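Local coordinates for Myo-inositol-1-phosphate synthase-related protein (Thermotoga maritima MSB8, PDB 3CIN) that is related to the myo-inositol-1-phosphate synthases and binds nicotinamide-adenine-dinucleotide and a magnesium ion, its precise role being unknown, at residues F148-N153 and P196-N201; T170-Y175 and F191-P196; L298-F303 and I326-A331. All coordinates share one frame; numbering follows the deposited sequence. Where two conformers were deposited one is given.

Contact 1: residues F148-N153 and P196-N201. With MG (magnesium ion), chain E.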
# COMPACT_ATOMS: atom_id res chain seq x y z
N PHE A 148 15.18 4.21 30.40
CA PHE A 148 16.37 3.66 31.07
C PHE A 148 17.59 4.42 30.60
O PHE A 148 17.56 5.09 29.54
CB PHE A 148 16.55 2.18 30.75
CG PHE A 148 16.92 1.91 29.31
CD1 PHE A 148 15.96 1.92 28.33
CD2 PHE A 148 18.25 1.72 28.93
CE1 PHE A 148 16.30 1.75 27.00
CE2 PHE A 148 18.59 1.54 27.61
CZ PHE A 148 17.64 1.54 26.66
N VAL A 149 18.64 4.31 31.39
CA VAL A 149 19.97 4.74 31.00
C VAL A 149 20.94 3.62 31.42
O VAL A 149 20.96 3.25 32.58
CB VAL A 149 20.37 6.03 31.74
CG1 VAL A 149 21.88 6.35 31.52
CG2 VAL A 149 19.44 7.19 31.34
N PRO A 150 21.69 3.07 30.48
CA PRO A 150 22.61 2.00 30.87
C PRO A 150 23.77 2.49 31.75
O PRO A 150 24.07 3.71 31.86
CB PRO A 150 23.16 1.49 29.51
CG PRO A 150 23.15 2.67 28.67
CD PRO A 150 21.85 3.44 29.07
N PHE A 151 24.43 1.51 32.37
CA PHE A 151 25.56 1.74 33.26
C PHE A 151 26.92 1.69 32.57
O PHE A 151 27.76 2.54 32.80
CB PHE A 151 25.54 0.79 34.46
CG PHE A 151 24.40 1.05 35.38
CD1 PHE A 151 24.49 2.04 36.32
CD2 PHE A 151 23.20 0.42 35.20
CE1 PHE A 151 23.43 2.32 37.14
CE2 PHE A 151 22.16 0.69 36.05
CZ PHE A 151 22.27 1.65 37.00
N GLY A 152 27.16 0.67 31.78
CA GLY A 152 28.45 0.52 31.13
C GLY A 152 29.51 -0.10 32.02
O GLY A 152 30.22 -1.01 31.59
N ASN A 153 29.64 0.42 33.25
CA ASN A 153 30.56 -0.10 34.24
C ASN A 153 29.75 -0.77 35.33
O ASN A 153 28.86 -0.15 35.90
CB ASN A 153 31.38 1.01 34.88
CG ASN A 153 32.41 1.55 33.94
OD1 ASN A 153 33.05 0.76 33.23
ND2 ASN A 153 32.52 2.88 33.84
N PRO A 196 13.15 -3.16 25.37
CA PRO A 196 14.26 -2.35 24.87
C PRO A 196 15.42 -2.08 25.81
O PRO A 196 16.55 -1.85 25.37
CB PRO A 196 13.59 -1.06 24.39
CG PRO A 196 12.18 -1.38 24.19
CD PRO A 196 11.87 -2.45 25.21
N THR A 197 15.17 -2.09 27.11
CA THR A 197 16.18 -1.72 28.08
C THR A 197 17.42 -2.54 27.89
O THR A 197 17.37 -3.76 27.74
CB THR A 197 15.64 -1.97 29.50
OG1 THR A 197 14.51 -1.12 29.72
CG2 THR A 197 16.74 -1.79 30.58
N PHE A 198 18.57 -1.87 27.82
CA PHE A 198 19.83 -2.57 27.64
C PHE A 198 20.16 -3.48 28.85
O PHE A 198 20.28 -3.03 29.99
CB PHE A 198 21.00 -1.62 27.50
CG PHE A 198 21.10 -0.88 26.19
CD1 PHE A 198 20.10 -0.84 25.24
CD2 PHE A 198 22.26 -0.16 25.93
CE1 PHE A 198 20.29 -0.13 24.07
CE2 PHE A 198 22.41 0.55 24.79
CZ PHE A 198 21.44 0.57 23.88
N ILE A 199 20.25 -4.78 28.58
CA ILE A 199 20.77 -5.75 29.53
C ILE A 199 21.90 -6.54 28.82
O ILE A 199 23.12 -6.44 29.14
CB ILE A 199 19.67 -6.63 30.10
CG1 ILE A 199 18.63 -5.79 30.86
CG2 ILE A 199 20.30 -7.71 31.01
CD1 ILE A 199 19.16 -5.07 32.11
N ALA A 200 21.54 -7.26 27.75
CA ALA A 200 22.56 -7.88 26.88
C ALA A 200 23.56 -6.88 26.28
O ALA A 200 24.72 -7.17 26.09
CB ALA A 200 21.92 -8.76 25.80
N ASN A 201 23.08 -5.65 26.03
CA ASN A 201 23.89 -4.57 25.46
C ASN A 201 24.50 -3.60 26.47
O ASN A 201 25.08 -2.58 26.11
CB ASN A 201 23.03 -3.79 24.44
CG ASN A 201 22.82 -4.58 23.21
OD1 ASN A 201 23.70 -4.67 22.35
ND2 ASN A 201 21.64 -5.19 23.11
MG MG E . 24.66 -5.17 20.08
O HOH W 1 22.86 -4.36 18.74
O HOH W 2 25.29 -2.94 19.85
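The phenyl ring of Phe148 lies flat on the backbone between Thr197 and Phe198. Thr197 CA sits over the middle of one face, 3.6 Å from the centroid of the Phe148 ring and 12° off its normal, a CH-pi contact. Nearer the rim of the same face, the backbone N of Phe198 approaches Phe148 CE2 to 3.4 Å. The ring is swung into this place by a first torsion that sets CG of Phe148 between its backbone N and carbonyl carbon (chi1 68°). The side chain of Thr197 runs past it in the opposite sense, with OG1 3.6 Å from Phe148 CD1, while that hydroxyl finds its polar partner in Glu146.

The side chains of Phe198 and Phe148 run at roughly a right angle, but their ring planes meet obliquely at 45°, neither a stack nor edge-to-face. CE2 of Phe148 comes over one face of Phe198, 3.7 Å from its CD1. On the opposite face stands CB of Asn201. Pro150 lies beside Phe198 and points the same way, its CG 4.0 Å from Phe198 CD2. The amide of Asn201 then turns to the magnesium ion, which its OD1 binds at 2.5 Å together with two waters and the carbonyls of Pro366, Pro368 and Glu371; hydrogen bonds from ND2 to Asp219 and Asn365 fix the amide's rotation.

The two segments follow strands 138-141 and 189-193 and lead into helices 154-162 and 203-211. Phe271 and Thr272 of helix 262-272 pack against Phe148, while Thr172 of helix 171-186 touches Thr197.

Contact 2: residues T170-Y175 and F191-P196; sequences TATQVY and FVNVIP. With NAD (nicotinamide-adenine-dinucleotide), chain F.
The Phe191 ring meets the backbone of helix segment 171-175 obliquely, CE1 lying 4.2 Å from Tyr175 C. The Tyr175 ring is met at its edge, near its plane, by the adenine of nicotinamide-adenine-dinucleotide, and its OH donates a short 2.6 Å hydrogen bond to NAD N1A and is also bonded to Val99 N.

The side chains of Thr172 and Ile195 pass alongside one another in opposite senses, with Thr172 OG1 3.3 Å from Ile195 CD1. This hydroxyl is satisfied by Glu146 and Asn141, and Asn141 also bonds OD1 of Asn193, which lies 4.0 Å from Thr172 CG2. With CG1 of Ile195 standing between its N and carbonyl carbon (chi1 87°), its other branch, CG2, reaches 3.2 Å from NAD O3D. Thr170 and Gln173 start helix 171-186 with a capping box: Thr170 N donates to Gln173 OE1 at 2.9 Å, while the return bond is weak.

The axes of segments 171-175 and 191-193 run nearly antiparallel, at 164°. A helix so placed, lining an NAD pocket, is consistent with a Rossmann-type fold. Strands 138-141 and 214-217 flank strand 189-193, Leu19 of strand 14-19 touches Phe191 and Tyr175, and helix 328-348 packs on Val192 and Val194.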
# COMPACT_ATOMS: atom_id res chain seq x y z
N THR A 170 15.83 1.26 36.62
CA THR A 170 14.54 0.77 36.18
C THR A 170 14.29 -0.63 36.75
O THR A 170 15.20 -1.33 37.22
CB THR A 170 14.45 0.68 34.66
OG1 THR A 170 15.29 -0.37 34.18
CG2 THR A 170 14.79 2.05 34.04
N ALA A 171 13.05 -1.08 36.64
CA ALA A 171 12.68 -2.40 37.17
C ALA A 171 13.48 -3.51 36.51
O ALA A 171 13.95 -4.41 37.18
CB ALA A 171 11.17 -2.65 37.03
N THR A 172 13.57 -3.50 35.20
CA THR A 172 14.32 -4.52 34.46
C THR A 172 15.77 -4.56 34.92
O THR A 172 16.35 -5.67 35.07
CB THR A 172 14.27 -4.24 32.94
OG1 THR A 172 12.91 -4.33 32.48
CG2 THR A 172 15.19 -5.18 32.18
N GLN A 173 16.37 -3.39 35.22
CA GLN A 173 17.75 -3.38 35.72
C GLN A 173 17.84 -4.08 37.08
O GLN A 173 18.74 -4.82 37.34
CB GLN A 173 18.29 -1.98 35.77
CG GLN A 173 18.47 -1.40 34.36
CD GLN A 173 18.85 0.10 34.39
OE1 GLN A 173 18.36 0.86 35.23
NE2 GLN A 173 19.69 0.53 33.43
N VAL A 174 16.87 -3.83 37.96
CA VAL A 174 16.83 -4.46 39.27
C VAL A 174 16.56 -5.95 39.12
O VAL A 174 17.23 -6.80 39.80
CB VAL A 174 15.77 -3.79 40.15
CG1 VAL A 174 15.64 -4.55 41.50
CG2 VAL A 174 16.12 -2.30 40.41
N TYR A 175 15.62 -6.32 38.26
CA TYR A 175 15.34 -7.75 38.03
C TYR A 175 16.53 -8.56 37.47
O TYR A 175 16.77 -9.68 37.93
CB TYR A 175 14.14 -7.95 37.15
CG TYR A 175 12.81 -7.57 37.71
CD1 TYR A 175 12.39 -7.97 38.98
CD2 TYR A 175 11.89 -6.85 36.93
CE1 TYR A 175 11.13 -7.68 39.43
CE2 TYR A 175 10.62 -6.57 37.39
CZ TYR A 175 10.25 -6.97 38.66
OH TYR A 175 8.99 -6.62 39.14
N PHE A 191 18.27 -15.40 31.77
CA PHE A 191 17.40 -14.23 31.81
C PHE A 191 17.17 -13.81 30.35
O PHE A 191 18.13 -13.56 29.62
CB PHE A 191 18.09 -13.11 32.57
CG PHE A 191 17.24 -11.88 32.78
CD1 PHE A 191 16.34 -11.81 33.84
CD2 PHE A 191 17.34 -10.78 31.94
CE1 PHE A 191 15.52 -10.69 34.03
CE2 PHE A 191 16.57 -9.61 32.15
CZ PHE A 191 15.66 -9.57 33.22
N VAL A 192 15.90 -13.78 29.95
CA VAL A 192 15.50 -13.40 28.57
C VAL A 192 14.85 -12.05 28.56
O VAL A 192 13.79 -11.86 29.07
CB VAL A 192 14.55 -14.49 27.97
CG1 VAL A 192 14.10 -14.13 26.57
CG2 VAL A 192 15.23 -15.84 27.97
N ASN A 193 15.50 -11.07 27.95
CA ASN A 193 15.02 -9.71 27.95
C ASN A 193 14.48 -9.34 26.61
O ASN A 193 15.25 -9.07 25.71
CB ASN A 193 16.15 -8.74 28.29
CG ASN A 193 15.66 -7.32 28.36
OD1 ASN A 193 14.54 -7.10 28.75
ND2 ASN A 193 16.44 -6.38 27.87
N VAL A 194 13.18 -9.34 26.49
CA VAL A 194 12.57 -9.01 25.21
C VAL A 194 12.07 -7.58 25.12
O VAL A 194 11.41 -7.27 24.15
CB VAL A 194 11.50 -10.04 24.77
CG1 VAL A 194 12.22 -11.36 24.38
CG2 VAL A 194 10.45 -10.24 25.81
N ILE A 195 12.42 -6.72 26.08
CA ILE A 195 12.09 -5.29 26.03
C ILE A 195 13.34 -4.45 25.70
O ILE A 195 14.45 -5.01 25.63
CB ILE A 195 11.31 -4.83 27.33
CG1 ILE A 195 12.26 -4.44 28.46
CG2 ILE A 195 10.35 -5.93 27.79
CD1 ILE A 195 11.57 -3.61 29.60
N PRO A 196 13.15 -3.16 25.37
CA PRO A 196 14.26 -2.35 24.87
C PRO A 196 15.42 -2.08 25.81
O PRO A 196 16.55 -1.85 25.37
CB PRO A 196 13.59 -1.06 24.39
CG PRO A 196 12.18 -1.38 24.19
CD PRO A 196 11.87 -2.45 25.21
PA NAD F . 1.59 -4.92 28.56
O1A NAD F . 0.33 -5.59 28.06
O2A NAD F . 1.31 -3.55 29.12
O5B NAD F . 2.10 -5.81 29.74
C5B NAD F . 3.12 -5.34 30.62
C4B NAD F . 2.87 -5.98 31.98
O4B NAD F . 3.99 -5.73 32.82
C3B NAD F . 1.64 -5.46 32.71
O3B NAD F . 0.90 -6.53 33.29
C2B NAD F . 2.22 -4.57 33.80
O2B NAD F . 1.33 -4.37 34.86
C1B NAD F . 3.49 -5.33 34.12
N9A NAD F . 4.55 -4.55 34.77
C8A NAD F . 4.87 -3.23 34.46
N7A NAD F . 5.99 -2.91 35.19
C5A NAD F . 6.32 -4.01 35.95
C6A NAD F . 7.30 -4.22 36.93
N6A NAD F . 8.24 -3.27 37.25
N1A NAD F . 7.38 -5.48 37.47
C2A NAD F . 6.48 -6.47 37.11
N3A NAD F . 5.46 -6.25 36.21
C4A NAD F . 5.41 -5.02 35.65
O3 NAD F . 2.69 -4.87 27.44
PN NAD F . 2.99 -6.01 26.39
O1N NAD F . 2.35 -5.61 25.09
O2N NAD F . 2.80 -7.35 27.00
O5D NAD F . 4.54 -5.78 26.14
C5D NAD F . 5.48 -6.18 27.11
C4D NAD F . 6.87 -5.65 26.79
O4D NAD F . 7.34 -6.28 25.63
C3D NAD F . 6.98 -4.15 26.56
O3D NAD F . 8.22 -3.65 27.12
C2D NAD F . 7.07 -4.07 25.05
O2D NAD F . 7.78 -2.91 24.61
C1D NAD F . 7.88 -5.32 24.77
N1N NAD F . 7.77 -5.77 23.39
C2N NAD F . 6.58 -6.12 22.90
C3N NAD F . 6.59 -6.58 21.55
C7N NAD F . 5.37 -7.20 21.06
O7N NAD F . 4.30 -7.17 21.90
N7N NAD F . 5.35 -7.77 19.84
C4N NAD F . 7.75 -6.65 20.80
C5N NAD F . 8.95 -6.28 21.33
C6N NAD F . 8.94 -5.85 22.66

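Contact 3: residues L298-F303 and I326-A331. With NAD (nicotinamide-adenine-dinucleotide), chain F.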
# COMPACT_ATOMS: atom_id res chain seq x y z
N LEU A 298 -7.19 -0.38 17.34
CA LEU A 298 -6.35 -1.34 16.64
C LEU A 298 -6.05 -2.50 17.56
O LEU A 298 -5.67 -3.56 17.07
CB LEU A 298 -5.04 -0.72 16.16
CG LEU A 298 -5.26 0.33 15.05
CD1 LEU A 298 -3.93 0.99 14.80
CD2 LEU A 298 -5.73 -0.28 13.72
N GLY A 299 -6.18 -2.30 18.87
CA GLY A 299 -5.81 -3.33 19.83
C GLY A 299 -4.43 -3.90 19.60
O GLY A 299 -3.43 -3.18 19.31
N ASP A 300 -4.35 -5.24 19.71
CA ASP A 300 -3.09 -5.92 19.62
C ASP A 300 -2.57 -6.08 18.18
O ASP A 300 -1.44 -6.54 17.97
CB ASP A 300 -3.16 -7.28 20.34
CG ASP A 300 -1.79 -7.89 20.57
OD1 ASP A 300 -0.86 -7.24 21.09
OD2 ASP A 300 -1.66 -9.06 20.18
N LYS A 301 -3.31 -5.56 17.21
CA LYS A 301 -2.91 -5.73 15.81
C LYS A 301 -2.43 -4.42 15.17
O LYS A 301 -3.25 -3.64 14.72
CB LYS A 301 -4.05 -6.35 15.00
CG LYS A 301 -3.64 -7.04 13.66
CD LYS A 301 -4.85 -7.77 12.97
CE LYS A 301 -4.35 -8.53 11.70
NZ LYS A 301 -5.44 -9.11 10.85
N LYS A 302 -1.11 -4.28 15.12
CA LYS A 302 -0.43 -3.05 14.65
C LYS A 302 -0.73 -2.80 13.21
O LYS A 302 -0.93 -3.75 12.46
CB LYS A 302 1.09 -3.19 14.79
CG LYS A 302 1.63 -3.07 16.13
CD LYS A 302 3.12 -2.83 15.97
CE LYS A 302 3.81 -2.62 17.27
NZ LYS A 302 5.23 -3.00 17.12
N PHE A 303 -0.81 -1.52 12.82
CA PHE A 303 -0.74 -1.14 11.43
C PHE A 303 0.68 -0.65 11.22
O PHE A 303 1.18 0.13 12.02
CB PHE A 303 -1.71 -0.05 11.06
CG PHE A 303 -1.50 0.51 9.70
CD1 PHE A 303 -1.73 -0.26 8.55
CD2 PHE A 303 -1.05 1.84 9.53
CE1 PHE A 303 -1.52 0.28 7.28
CE2 PHE A 303 -0.86 2.38 8.25
CZ PHE A 303 -1.07 1.58 7.12
N ILE A 326 -0.23 -6.62 11.66
CA ILE A 326 0.50 -7.68 12.36
C ILE A 326 0.11 -7.77 13.85
O ILE A 326 0.10 -6.78 14.58
CB ILE A 326 1.99 -7.59 12.12
CG1 ILE A 326 2.56 -6.25 12.53
CG2 ILE A 326 2.34 -7.68 10.60
CD1 ILE A 326 3.97 -6.11 12.00
N ASN A 327 -0.19 -8.99 14.30
CA ASN A 327 -0.55 -9.20 15.68
C ASN A 327 0.67 -9.20 16.54
O ASN A 327 1.49 -10.14 16.50
CB ASN A 327 -1.33 -10.52 15.79
CG ASN A 327 -2.71 -10.42 15.30
OD1 ASN A 327 -3.60 -10.02 16.05
ND2 ASN A 327 -2.95 -10.84 14.06
N ASP A 328 0.76 -8.19 17.41
CA ASP A 328 1.96 -7.97 18.22
C ASP A 328 2.34 -9.08 19.17
O ASP A 328 3.47 -9.61 19.15
CB ASP A 328 1.75 -6.73 19.10
CG ASP A 328 2.16 -5.48 18.44
OD1 ASP A 328 3.18 -5.50 17.71
OD2 ASP A 328 1.45 -4.46 18.70
N SER A 329 1.42 -9.36 20.08
CA SER A 329 1.75 -10.22 21.20
C SER A 329 1.95 -11.65 20.74
O SER A 329 2.84 -12.33 21.22
CB SER A 329 0.66 -10.10 22.25
OG SER A 329 0.67 -8.75 22.70
N PRO A 330 1.14 -12.11 19.77
CA PRO A 330 1.43 -13.48 19.26
C PRO A 330 2.80 -13.63 18.64
O PRO A 330 3.45 -14.65 18.84
CB PRO A 330 0.29 -13.72 18.29
CG PRO A 330 -0.83 -12.85 18.84
CD PRO A 330 -0.12 -11.61 19.22
N ALA A 331 3.27 -12.62 17.91
CA ALA A 331 4.58 -12.74 17.29
C ALA A 331 5.66 -13.00 18.35
O ALA A 331 6.50 -13.92 18.24
CB ALA A 331 4.92 -11.49 16.48
PA NAD F . 1.59 -4.92 28.56
O1A NAD F . 0.33 -5.59 28.06
O2A NAD F . 1.31 -3.55 29.12
O5B NAD F . 2.10 -5.81 29.74
C5B NAD F . 3.12 -5.34 30.62
C4B NAD F . 2.87 -5.98 31.98
O4B NAD F . 3.99 -5.73 32.82
C3B NAD F . 1.64 -5.46 32.71
O3B NAD F . 0.90 -6.53 33.29
C2B NAD F . 2.22 -4.57 33.80
O2B NAD F . 1.33 -4.37 34.86
C1B NAD F . 3.49 -5.33 34.12
N9A NAD F . 4.55 -4.55 34.77
C8A NAD F . 4.87 -3.23 34.46
N7A NAD F . 5.99 -2.91 35.19
C5A NAD F . 6.32 -4.01 35.95
C6A NAD F . 7.30 -4.22 36.93
N6A NAD F . 8.24 -3.27 37.25
N1A NAD F . 7.38 -5.48 37.47
C2A NAD F . 6.48 -6.47 37.11
N3A NAD F . 5.46 -6.25 36.21
C4A NAD F . 5.41 -5.02 35.65
O3 NAD F . 2.69 -4.87 27.44
PN NAD F . 2.99 -6.01 26.39
O1N NAD F . 2.35 -5.61 25.09
O2N NAD F . 2.80 -7.35 27.00
O5D NAD F . 4.54 -5.78 26.14
C5D NAD F . 5.48 -6.18 27.11
C4D NAD F . 6.87 -5.65 26.79
O4D NAD F . 7.34 -6.28 25.63
C3D NAD F . 6.98 -4.15 26.56
O3D NAD F . 8.22 -3.65 27.12
C2D NAD F . 7.07 -4.07 25.05
O2D NAD F . 7.78 -2.91 24.61
C1D NAD F . 7.88 -5.32 24.77
N1N NAD F . 7.77 -5.77 23.39
C2N NAD F . 6.58 -6.12 22.90
C3N NAD F . 6.59 -6.58 21.55
C7N NAD F . 5.37 -7.20 21.06
O7N NAD F . 4.30 -7.17 21.90
N7N NAD F . 5.35 -7.77 19.84
C4N NAD F . 7.75 -6.65 20.80
C5N NAD F . 8.95 -6.28 21.33
C6N NAD F . 8.94 -5.85 22.66
O HOH W 3 -0.68 -2.98 19.20
O HOH W 4 -3.38 -10.37 18.75
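Asp300 grips the start of the helix at Asp328 by both its backbone and its side chain. Its carbonyl O accepts a nearly straight 2.8 Å bond from Asp328 N, while OD2 takes Ser329 N at 3.1 Å on its syn side, 16° out of the carboxylate plane. In one of two conformers, and so less surely, Ser329 OG adds a bond to Asp300 OD1. With CG of Asp300 anti to N (chi1 -167°), the carboxylate faces the helix's first turn, whose N-terminal dipole would probably stabilise its charge.

Lys302 stretches across the Asp328 carboxylate at about a right angle, and its NZ makes a 3.3 Å salt bridge to Asp328 OD1. By partly neutralising Asp328, that pairing may ease repulsion from Asp300, whose OD1 lies 4.3 Å from Asp328 OD2. Lys301 and Asn327 pack on the sheet face opposite Lys302 and Ile326, Lys301 CE lying 3.6 Å from Asn327 ND2.

Behind this first layer, one water joins Asp328 OD2 to Gly299 O and another joins Asp300 OD2 to Asn327 OD1. Asn254 holds Asp300 OD1, and Asp318 of a second subunit bonds Asn327 N. Lys302 and Ile326, an antiparallel hydrogen-bonded pair, join strands 301-311 and 317-327 at the hairpin end away from its turn, where the chain passes into helix 328-348; there Asp328 O receives NAD N7N at 2.7 Å, placing this strand-to-helix junction at the nicotinamide end of the dinucleotide site.

Contacts 1 and 2 adjoin, their centres about 9 Å apart: they share Pro196, and contact 2 is nested in the loop that contact 1 closes. Val149 O and Gln173 NE2 probably hydrogen-bond between them. Contact 2 is buried between an inner strand of the parallel sheet and a helix, and contact 1, partly buried, lies in the loops beyond; in both, apolar and aromatic packing joins the segments. Contact 3, also buried, belongs to the mixed sheet; backbone bonds, carboxylates and lysine carry it, and other subunits adjoin it. Contact 2 meets the dinucleotide at both its adenine and its nicotinamide halves, contact 3 at the carboxamide, whereas contact 1 reaches the magnesium ion.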